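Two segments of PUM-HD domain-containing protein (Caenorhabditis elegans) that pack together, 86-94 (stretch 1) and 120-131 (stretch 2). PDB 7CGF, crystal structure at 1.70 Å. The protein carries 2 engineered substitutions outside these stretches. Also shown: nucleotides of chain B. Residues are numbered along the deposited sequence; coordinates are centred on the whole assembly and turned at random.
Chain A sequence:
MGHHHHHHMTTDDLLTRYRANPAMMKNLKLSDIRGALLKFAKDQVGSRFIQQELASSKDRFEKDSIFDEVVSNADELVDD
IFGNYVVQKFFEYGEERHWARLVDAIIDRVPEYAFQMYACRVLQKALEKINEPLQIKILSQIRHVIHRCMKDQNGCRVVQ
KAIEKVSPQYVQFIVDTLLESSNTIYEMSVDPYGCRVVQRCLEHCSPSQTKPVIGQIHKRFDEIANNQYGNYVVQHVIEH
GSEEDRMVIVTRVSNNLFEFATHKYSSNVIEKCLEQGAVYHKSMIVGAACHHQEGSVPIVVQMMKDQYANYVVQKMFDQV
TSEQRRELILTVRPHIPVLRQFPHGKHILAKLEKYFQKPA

Stretch 1 86-94: VVQKFFEYG
Stretch 2, residues 120-131: CRVLQKALEKIN

Residues 86-94 begin in a helix that enters from earlier in the chain, helical at Val 86 to Gln 88, and pack against a helix that includes residues 120-129. A type I turn from Lys 89 to Glu 92 follows, then an extended backbone at Glu 92 and Tyr 93 (phi/psi -75/159 and -58/140). The register runs in the same sense on both sides: CA of Gln 88 lies 5.6 Å from CA of Val 122, CA of Phe 91 5.6 Å from CA of Ala 126, and CA of Glu 92 6.4 Å from CA of Lys 129.

Phe 91 (chi1 m, chi2 -55°) is the principal bump. The hollow it fills has a small floor: Ala 126 presents a single methyl, which sits over one ring face, its CB 3.6 Å from the centroid and 4° off the normal. Val 122 (t) meets the ring edge, CG1 to Phe 91 CE2 3.9 Å, and Ile 130 (p, t), just past the helix, brings CG2 within 3.7 Å of Phe 91 CD1. Val 87 (t) extends this apolar patch, its CG1 3.8 Å from Val 122 CG1.

Lys 125 curls (t, p, p, p), its CG 3.9 Å from Phe 91 CB, so that its ammonium is brought between two acceptors. NZ donates to Gln 88 OE1 at 3.1 Å and to Glu 92 OE2 at 2.8 Å, the latter a salt bridge. Gln 88 (m, t, chi3 60°) suits its place by having both donor and acceptor: its NE2 donates to O4 of U7 of chain B at 2.9 Å.

Lys 129 (m, m, t, t) lays its aliphatic chain over the Tyr 93 ring (m, chi2 -44°), CD 3.7 Å from the centroid, while its charged NZ makes a long salt bridge to Glu 92 OE1, 3.8 Å. A water also joins these two atoms, its O 2.9 Å from Lys 129 NZ and 2.5 Å from Glu 92 OE1.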

ATOM      1  N   VAL A  86     -24.240   3.687   4.740  1.00 14.99           N
ATOM      2  CA  VAL A  86     -25.337   2.888   5.288  1.00 17.09           C
ATOM      3  C   VAL A  86     -25.116   1.413   4.999  1.00 17.35           C
ATOM      4  O   VAL A  86     -25.272   0.561   5.885  1.00 18.30           O
ATOM      5  CB  VAL A  86     -26.683   3.380   4.729  1.00 16.38           C
ATOM      6  CG1 VAL A  86     -27.843   2.447   5.149  1.00 17.03           C
ATOM      7  CG2 VAL A  86     -26.951   4.788   5.196  1.00 19.09           C
ATOM      8  N   VAL A  87     -24.722   1.081   3.766  1.00 15.13           N
ATOM      9  CA  VAL A  87     -24.419  -0.308   3.446  1.00 14.42           C
ATOM     10  C   VAL A  87     -23.271  -0.819   4.308  1.00 18.26           C
ATOM     11  O   VAL A  87     -23.323  -1.942   4.832  1.00 18.34           O
ATOM     12  CB  VAL A  87     -24.119  -0.481   1.947  1.00 15.69           C
ATOM     13  CG1 VAL A  87     -23.861  -1.979   1.646  1.00 17.26           C
ATOM     14  CG2 VAL A  87     -25.286   0.079   1.101  1.00 17.94           C
ATOM     15  N   GLN A  88     -22.228  -0.004   4.485  1.00 16.21           N
ATOM     16  CA  GLN A  88     -21.074  -0.452   5.256  1.00 16.81           C
ATOM     17  C   GLN A  88     -21.437  -0.789   6.695  1.00 16.42           C
ATOM     18  O   GLN A  88     -20.786  -1.644   7.305  1.00 17.06           O
ATOM     19  CB  GLN A  88     -19.991   0.610   5.243  1.00 15.49           C
ATOM     20  CG  GLN A  88     -19.273   0.675   3.945  1.00 16.02           C
ATOM     21  CD  GLN A  88     -18.103   1.624   4.017  1.00 18.00           C
ATOM     22  OE1 GLN A  88     -17.181   1.438   4.818  1.00 17.03           O
ATOM     23  NE2 GLN A  88     -18.144   2.675   3.198  1.00 17.01           N
ATOM     24  N   LYS A  89     -22.436  -0.111   7.267  1.00 17.19           N
ATOM     25  CA  LYS A  89     -22.814  -0.402   8.646  1.00 17.19           C
ATOM     26  C   LYS A  89     -23.193  -1.864   8.831  1.00 19.24           C
ATOM     27  O   LYS A  89     -22.995  -2.421   9.918  1.00 21.30           O
ATOM     28  CB  LYS A  89     -23.991   0.477   9.084  1.00 17.04           C
ATOM     29  CG  LYS A  89     -23.633   1.927   9.394  1.00 19.28           C
ATOM     30  CD  LYS A  89     -22.596   1.988  10.497  1.00 25.51           C
ATOM     31  CE  LYS A  89     -22.454   3.389  11.078  1.00 29.11           C
ATOM     32  NZ  LYS A  89     -21.337   3.427  12.091  1.00 34.35           N
ATOM     33  N   PHE A  90     -23.758  -2.495   7.809  1.00 16.62           N
ATOM     34  CA  PHE A  90     -24.194  -3.877   7.947  1.00 19.50           C
ATOM     35  C   PHE A  90     -23.102  -4.894   7.628  1.00 22.84           C
ATOM     36  O   PHE A  90     -23.379  -6.101   7.625  1.00 20.87           O
ATOM     37  CB  PHE A  90     -25.436  -4.115   7.096  1.00 21.04           C
ATOM     38  CG  PHE A  90     -26.661  -3.489   7.688  1.00 19.15           C
ATOM     39  CD1 PHE A  90     -27.275  -4.071   8.785  1.00 24.77           C
ATOM     40  CD2 PHE A  90     -27.148  -2.300   7.200  1.00 22.42           C
ATOM     41  CE1 PHE A  90     -28.401  -3.483   9.359  1.00 26.59           C
ATOM     42  CE2 PHE A  90     -28.261  -1.702   7.766  1.00 26.54           C
ATOM     43  CZ  PHE A  90     -28.896  -2.300   8.845  1.00 25.33           C
ATOM     44  N   PHE A  91     -21.868  -4.445   7.376  1.00 19.45           N
ATOM     45  CA  PHE A  91     -20.722  -5.339   7.342  1.00 19.18           C
ATOM     46  C   PHE A  91     -19.867  -5.223   8.595  1.00 22.45           C
ATOM     47  O   PHE A  91     -18.816  -5.865   8.682  1.00 22.07           O
ATOM     48  CB  PHE A  91     -19.855  -5.068   6.097  1.00 19.01           C
ATOM     49  CG  PHE A  91     -20.375  -5.704   4.843  1.00 20.85           C
ATOM     50  CD1 PHE A  91     -20.616  -7.066   4.792  1.00 18.56           C
ATOM     51  CD2 PHE A  91     -20.595  -4.946   3.700  1.00 19.46           C
ATOM     52  CE1 PHE A  91     -21.081  -7.663   3.635  1.00 20.86           C
ATOM     53  CE2 PHE A  91     -21.051  -5.536   2.529  1.00 21.73           C
ATOM     54  CZ  PHE A  91     -21.307  -6.905   2.506  1.00 20.41           C
ATOM     55  N   GLU A  92     -20.291  -4.427   9.568  1.00 20.10           N
ATOM     56  CA  GLU A  92     -19.511  -4.244  10.780  1.00 18.52           C
ATOM     57  C   GLU A  92     -19.628  -5.467  11.687  1.00 19.93           C
ATOM     58  O   GLU A  92     -20.568  -6.262  11.590  1.00 22.73           O
ATOM     59  CB  GLU A  92     -19.968  -3.006  11.557  1.00 23.64           C
ATOM     60  CG  GLU A  92     -19.839  -1.667  10.827  1.00 24.60           C
ATOM     61  CD  GLU A  92     -18.395  -1.220  10.603  1.00 33.35           C
ATOM     62  OE1 GLU A  92     -17.476  -1.693  11.318  1.00 36.56           O
ATOM     63  OE2 GLU A  92     -18.187  -0.374   9.701  1.00 36.68           O
ATOM     64  N   TYR A  93     -18.652  -5.617  12.584  1.00 22.59           N
ATOM     65  CA  TYR A  93     -18.840  -6.557  13.683  1.00 24.46           C
ATOM     66  C   TYR A  93     -20.084  -6.151  14.464  1.00 27.67           C
ATOM     67  O   TYR A  93     -20.329  -4.964  14.702  1.00 31.73           O
ATOM     68  CB  TYR A  93     -17.625  -6.567  14.623  1.00 28.39           C
ATOM     69  CG  TYR A  93     -16.287  -6.911  13.999  1.00 27.29           C
ATOM     70  CD1 TYR A  93     -16.156  -7.957  13.093  1.00 22.61           C
ATOM     71  CD2 TYR A  93     -15.145  -6.183  14.333  1.00 24.31           C
ATOM     72  CE1 TYR A  93     -14.918  -8.268  12.528  1.00 22.47           C
ATOM     73  CE2 TYR A  93     -13.903  -6.489  13.778  1.00 25.06           C
ATOM     74  CZ  TYR A  93     -13.798  -7.526  12.879  1.00 26.19           C
ATOM     75  OH  TYR A  93     -12.565  -7.814  12.338  1.00 30.67           O
ATOM     76  N   GLY A  94     -20.868  -7.132  14.878  1.00 30.79           N
ATOM     77  CA  GLY A  94     -22.139  -6.862  15.495  1.00 28.53           C
ATOM     78  C   GLY A  94     -23.303  -6.999  14.544  1.00 28.14           C
ATOM     79  O   GLY A  94     -24.447  -7.127  14.995  1.00 29.97           O
ATOM     80  N   CYS A 120     -16.314   0.642  -4.060  1.00 14.28           N
ATOM     81  CA  CYS A 120     -15.116  -0.096  -3.672  1.00 16.76           C
ATOM     82  C   CYS A 120     -14.839   0.017  -2.173  1.00 18.69           C
ATOM     83  O   CYS A 120     -14.165  -0.854  -1.611  1.00 16.26           O
ATOM     84  CB  CYS A 120     -13.903   0.378  -4.492  1.00 17.50           C
ATOM     85  SG  CYS A 120     -13.081   1.846  -3.875  1.00 16.08           S
ATOM     86  N   ARG A 121     -15.335   1.069  -1.516  1.00 15.51           N
ATOM     87  CA  ARG A 121     -15.191   1.176  -0.065  1.00 15.44           C
ATOM     88  C   ARG A 121     -16.092   0.178   0.647  1.00 15.28           C
ATOM     89  O   ARG A 121     -15.726  -0.331   1.717  1.00 17.61           O
ATOM     90  CB  ARG A 121     -15.512   2.599   0.405  1.00 18.63           C
ATOM     91  CG  ARG A 121     -14.837   3.725  -0.411  1.00 16.14           C
ATOM     92  CD  ARG A 121     -13.316   3.532  -0.518  1.00 18.19           C
ATOM     93  NE  ARG A 121     -12.595   3.808   0.727  1.00 19.88           N
ATOM     94  CZ  ARG A 121     -12.058   4.987   1.045  1.00 22.32           C
ATOM     95  NH1 ARG A 121     -11.403   5.130   2.185  1.00 22.96           N
ATOM     96  NH2 ARG A 121     -12.163   6.018   0.221  1.00 22.59           N
ATOM     97  N   VAL A 122     -17.274  -0.088   0.084  1.00 14.29           N
ATOM     98  CA  VAL A 122     -18.129  -1.159   0.603  1.00 15.63           C
ATOM     99  C   VAL A 122     -17.419  -2.503   0.503  1.00 17.86           C
ATOM    100  O   VAL A 122     -17.434  -3.306   1.446  1.00 16.45           O
ATOM    101  CB  VAL A 122     -19.472  -1.190  -0.145  1.00 15.22           C
ATOM    102  CG1 VAL A 122     -20.332  -2.352   0.380  1.00 16.14           C
ATOM    103  CG2 VAL A 122     -20.205   0.150   0.024  1.00 16.71           C
ATOM    104  N   LEU A 123     -16.800  -2.783  -0.649  1.00 18.12           N
ATOM    105  CA  LEU A 123     -16.102  -4.059  -0.805  1.00 16.70           C
ATOM    106  C   LEU A 123     -14.923  -4.174   0.150  1.00 15.81           C
ATOM    107  O   LEU A 123     -14.658  -5.261   0.692  1.00 16.79           O
ATOM    108  CB  LEU A 123     -15.620  -4.242  -2.244  1.00 16.07           C
ATOM    109  CG  LEU A 123     -16.662  -4.304  -3.348  1.00 19.36           C
ATOM    110  CD1 LEU A 123     -15.962  -4.676  -4.663  1.00 19.02           C
ATOM    111  CD2 LEU A 123     -17.784  -5.295  -2.985  1.00 18.55           C
ATOM    112  N   GLN A 124     -14.182  -3.080   0.353  1.00 15.37           N
ATOM    113  CA  GLN A 124     -13.052  -3.137   1.276  1.00 16.06           C
ATOM    114  C   GLN A 124     -13.526  -3.361   2.700  1.00 18.90           C
ATOM    115  O   GLN A 124     -12.906  -4.124   3.449  1.00 18.83           O
ATOM    116  CB  GLN A 124     -12.222  -1.859   1.192  1.00 16.50           C
ATOM    117  CG  GLN A 124     -11.429  -1.769  -0.087  1.00 15.15           C
ATOM    118  CD  GLN A 124     -10.804  -0.402  -0.247  1.00 17.61           C
ATOM    119  OE1 GLN A 124      -9.811  -0.076   0.412  1.00 17.16           O
ATOM    120  NE2 GLN A 124     -11.403   0.422  -1.104  1.00 18.00           N
ATOM    121  N   LYS A 125     -14.618  -2.697   3.094  1.00 18.47           N
ATOM    122  CA  LYS A 125     -15.180  -2.927   4.422  1.00 15.85           C
ATOM    123  C   LYS A 125     -15.577  -4.389   4.594  1.00 16.22           C
ATOM    124  O   LYS A 125     -15.272  -5.003   5.621  1.00 18.30           O
ATOM    125  CB  LYS A 125     -16.385  -2.001   4.646  1.00 17.11           C
ATOM    126  CG  LYS A 125     -17.148  -2.207   5.972  1.00 19.10           C
ATOM    127  CD  LYS A 125     -16.241  -2.080   7.182  1.00 23.53           C
ATOM    128  CE  LYS A 125     -15.542  -0.734   7.238  1.00 27.00           C
ATOM    129  NZ  LYS A 125     -16.503   0.337   7.583  1.00 29.15           N
ATOM    130  N   ALA A 126     -16.250  -4.962   3.592  1.00 17.86           N
ATOM    131  CA  ALA A 126     -16.646  -6.369   3.664  1.00 15.77           C
ATOM    132  C   ALA A 126     -15.427  -7.274   3.840  1.00 18.46           C
ATOM    133  O   ALA A 126     -15.387  -8.122   4.742  1.00 19.25           O
ATOM    134  CB  ALA A 126     -17.447  -6.743   2.415  1.00 17.27           C
ATOM    135  N   LEU A 127     -14.390  -7.084   3.015  1.00 18.39           N
ATOM    136  CA  LEU A 127     -13.217  -7.945   3.153  1.00 18.26           C
ATOM    137  C   LEU A 127     -12.527  -7.755   4.497  1.00 20.04           C
ATOM    138  O   LEU A 127     -11.916  -8.695   5.028  1.00 21.30           O
ATOM    139  CB  LEU A 127     -12.231  -7.679   2.012  1.00 15.91           C
ATOM    140  CG  LEU A 127     -12.707  -8.097   0.633  1.00 16.11           C
ATOM    141  CD1 LEU A 127     -11.725  -7.595  -0.427  1.00 19.52           C
ATOM    142  CD2 LEU A 127     -12.879  -9.626   0.537  1.00 21.76           C
ATOM    143  N   GLU A 128     -12.579  -6.543   5.046  1.00 18.64           N
ATOM    144  CA  GLU A 128     -11.964  -6.267   6.336  1.00 18.49           C
ATOM    145  C   GLU A 128     -12.634  -7.025   7.470  1.00 21.80           C
ATOM    146  O   GLU A 128     -11.974  -7.369   8.458  1.00 24.61           O
ATOM    147  CB  GLU A 128     -12.033  -4.765   6.609  1.00 21.73           C
ATOM    148  CG  GLU A 128     -11.645  -4.322   8.002  1.00 24.36           C
ATOM    149  CD  GLU A 128     -10.167  -4.456   8.280  1.00 37.27           C
ATOM    150  OE1 GLU A 128      -9.376  -4.562   7.307  1.00 35.32           O
ATOM    151  OE2 GLU A 128      -9.803  -4.441   9.480  1.00 39.23           O
ATOM    152  N   LYS A 129     -13.927  -7.304   7.352  1.00 16.75           N
ATOM    153  CA  LYS A 129     -14.716  -7.760   8.498  1.00 19.31           C
ATOM    154  C   LYS A 129     -15.209  -9.198   8.410  1.00 22.52           C
ATOM    155  O   LYS A 129     -15.253  -9.890   9.439  1.00 21.62           O
ATOM    156  CB  LYS A 129     -15.926  -6.846   8.695  1.00 19.06           C
ATOM    157  CG  LYS A 129     -15.576  -5.369   8.961  1.00 18.91           C
ATOM    158  CD  LYS A 129     -14.930  -5.176  10.313  1.00 17.96           C
ATOM    159  CE  LYS A 129     -14.716  -3.691  10.609  1.00 25.89           C
ATOM    160  NZ  LYS A 129     -14.133  -3.452  11.958  1.00 23.68           N
ATOM    161  N   ILE A 130     -15.592  -9.675   7.230  1.00 20.41           N
ATOM    162  CA  ILE A 130     -16.395 -10.892   7.149  1.00 20.37           C
ATOM    163  C   ILE A 130     -15.549 -12.157   7.201  1.00 17.75           C
ATOM    164  O   ILE A 130     -14.322 -12.130   7.031  1.00 18.40           O
ATOM    165  CB  ILE A 130     -17.281 -10.893   5.891  1.00 18.30           C
ATOM    166  CG1 ILE A 130     -16.435 -11.061   4.617  1.00 19.73           C
ATOM    167  CG2 ILE A 130     -18.160  -9.646   5.862  1.00 20.16           C
ATOM    168  CD1 ILE A 130     -17.198 -10.786   3.311  1.00 20.73           C
ATOM    169  N   ASN A 131     -16.217 -13.282   7.433  1.00 21.19           N
ATOM    170  CA  ASN A 131     -15.535 -14.560   7.583  1.00 25.73           C
ATOM    171  C   ASN A 131     -14.994 -15.064   6.241  1.00 24.16           C
ATOM    172  O   ASN A 131     -15.388 -14.615   5.162  1.00 21.18           O
ATOM    173  CB  ASN A 131     -16.488 -15.587   8.194  1.00 23.87           C
ATOM    174  CG  ASN A 131     -17.801 -15.654   7.460  1.00 26.57           C
ATOM    175  OD1 ASN A 131     -17.882 -16.186   6.354  1.00 31.72           O
ATOM    176  ND2 ASN A 131     -18.838 -15.089   8.057  1.00 34.38           N
TER
ATOM    177  P     A B   6      -4.792   8.451  -4.937  1.00 27.92           P
ATOM    178  OP1   A B   6      -5.321   8.810  -6.272  1.00 31.32           O
ATOM    179  OP2   A B   6      -4.371   9.470  -3.951  1.00 30.18           O
ATOM    180  O5'   A B   6      -5.896   7.553  -4.215  1.00 31.76           O
ATOM    181  C5'   A B   6      -6.857   8.154  -3.358  1.00 24.70           C
ATOM    182  C4'   A B   6      -8.269   7.920  -3.840  1.00 21.51           C
ATOM    183  O4'   A B   6      -8.502   6.506  -4.022  1.00 22.37           O
ATOM    184  C3'   A B   6      -9.347   8.370  -2.872  1.00 19.85           C
ATOM    185  O3'   A B   6      -9.639   9.738  -3.056  1.00 21.13           O
ATOM    186  C2'   A B   6     -10.530   7.453  -3.187  1.00 21.58           C
ATOM    187  O2'   A B   6     -11.297   7.983  -4.263  1.00 24.40           O
ATOM    188  C1'   A B   6      -9.829   6.175  -3.660  1.00 20.94           C
ATOM    189  N9    A B   6      -9.769   5.106  -2.635  1.00 19.22           N
ATOM    190  C8    A B   6     -10.326   3.850  -2.760  1.00 19.55           C
ATOM    191  N7    A B   6     -10.124   3.074  -1.703  1.00 18.37           N
ATOM    192  C5    A B   6      -9.390   3.884  -0.836  1.00 18.10           C
ATOM    193  C6    A B   6      -8.861   3.667   0.455  1.00 19.82           C
ATOM    194  N6    A B   6      -8.982   2.510   1.116  1.00 20.10           N
ATOM    195  N1    A B   6      -8.189   4.671   1.054  1.00 21.78           N
ATOM    196  C2    A B   6      -8.050   5.835   0.404  1.00 22.84           C
ATOM    197  N3    A B   6      -8.498   6.162  -0.805  1.00 20.31           N
ATOM    198  C4    A B   6      -9.159   5.136  -1.394  1.00 20.60           C
ATOM    199  P     U B   7     -10.016  10.636  -1.799  1.00 22.07           P
ATOM    200  OP1   U B   7     -10.057  12.057  -2.262  1.00 25.46           O
ATOM    201  OP2   U B   7      -9.195  10.238  -0.630  1.00 21.88           O
ATOM    202  O5'   U B   7     -11.481  10.156  -1.453  1.00 24.27           O
ATOM    203  C5'   U B   7     -12.138  10.659  -0.314  1.00 23.45           C
ATOM    204  C4'   U B   7     -13.610  10.466  -0.462  1.00 19.95           C
ATOM    205  O4'   U B   7     -13.945   9.081  -0.261  1.00 20.69           O
ATOM    206  C3'   U B   7     -14.473  11.211   0.538  1.00 23.28           C
ATOM    207  O3'   U B   7     -14.688  12.543   0.091  1.00 25.47           O
ATOM    208  C2'   U B   7     -15.766  10.380   0.589  1.00 22.23           C
ATOM    209  O2'   U B   7     -16.719  10.910  -0.329  1.00 22.32           O
ATOM    210  C1'   U B   7     -15.303   8.988   0.108  1.00 18.97           C
ATOM    211  N1    U B   7     -15.463   7.860   1.064  1.00 19.20           N
ATOM    212  C2    U B   7     -16.647   7.162   1.002  1.00 16.33           C
ATOM    213  O2    U B   7     -17.543   7.509   0.259  1.00 18.54           O
ATOM    214  N3    U B   7     -16.765   6.092   1.863  1.00 16.54           N
ATOM    215  C4    U B   7     -15.803   5.668   2.752  1.00 20.33           C
ATOM    216  O4    U B   7     -16.015   4.684   3.468  1.00 16.48           O
ATOM    217  C5    U B   7     -14.591   6.425   2.736  1.00 20.27           C
ATOM    218  C6    U B   7     -14.458   7.471   1.913  1.00 23.27           C
HETATM  219  O   HOH W   1     -14.200   0.914   3.950  1.00 29.40           O
HETATM  220  O   HOH W   2     -16.814  -3.343  13.013  1.00 23.27           O
HETATM  221  O   HOH W   3     -11.656  -4.599  11.844  1.00 31.15           O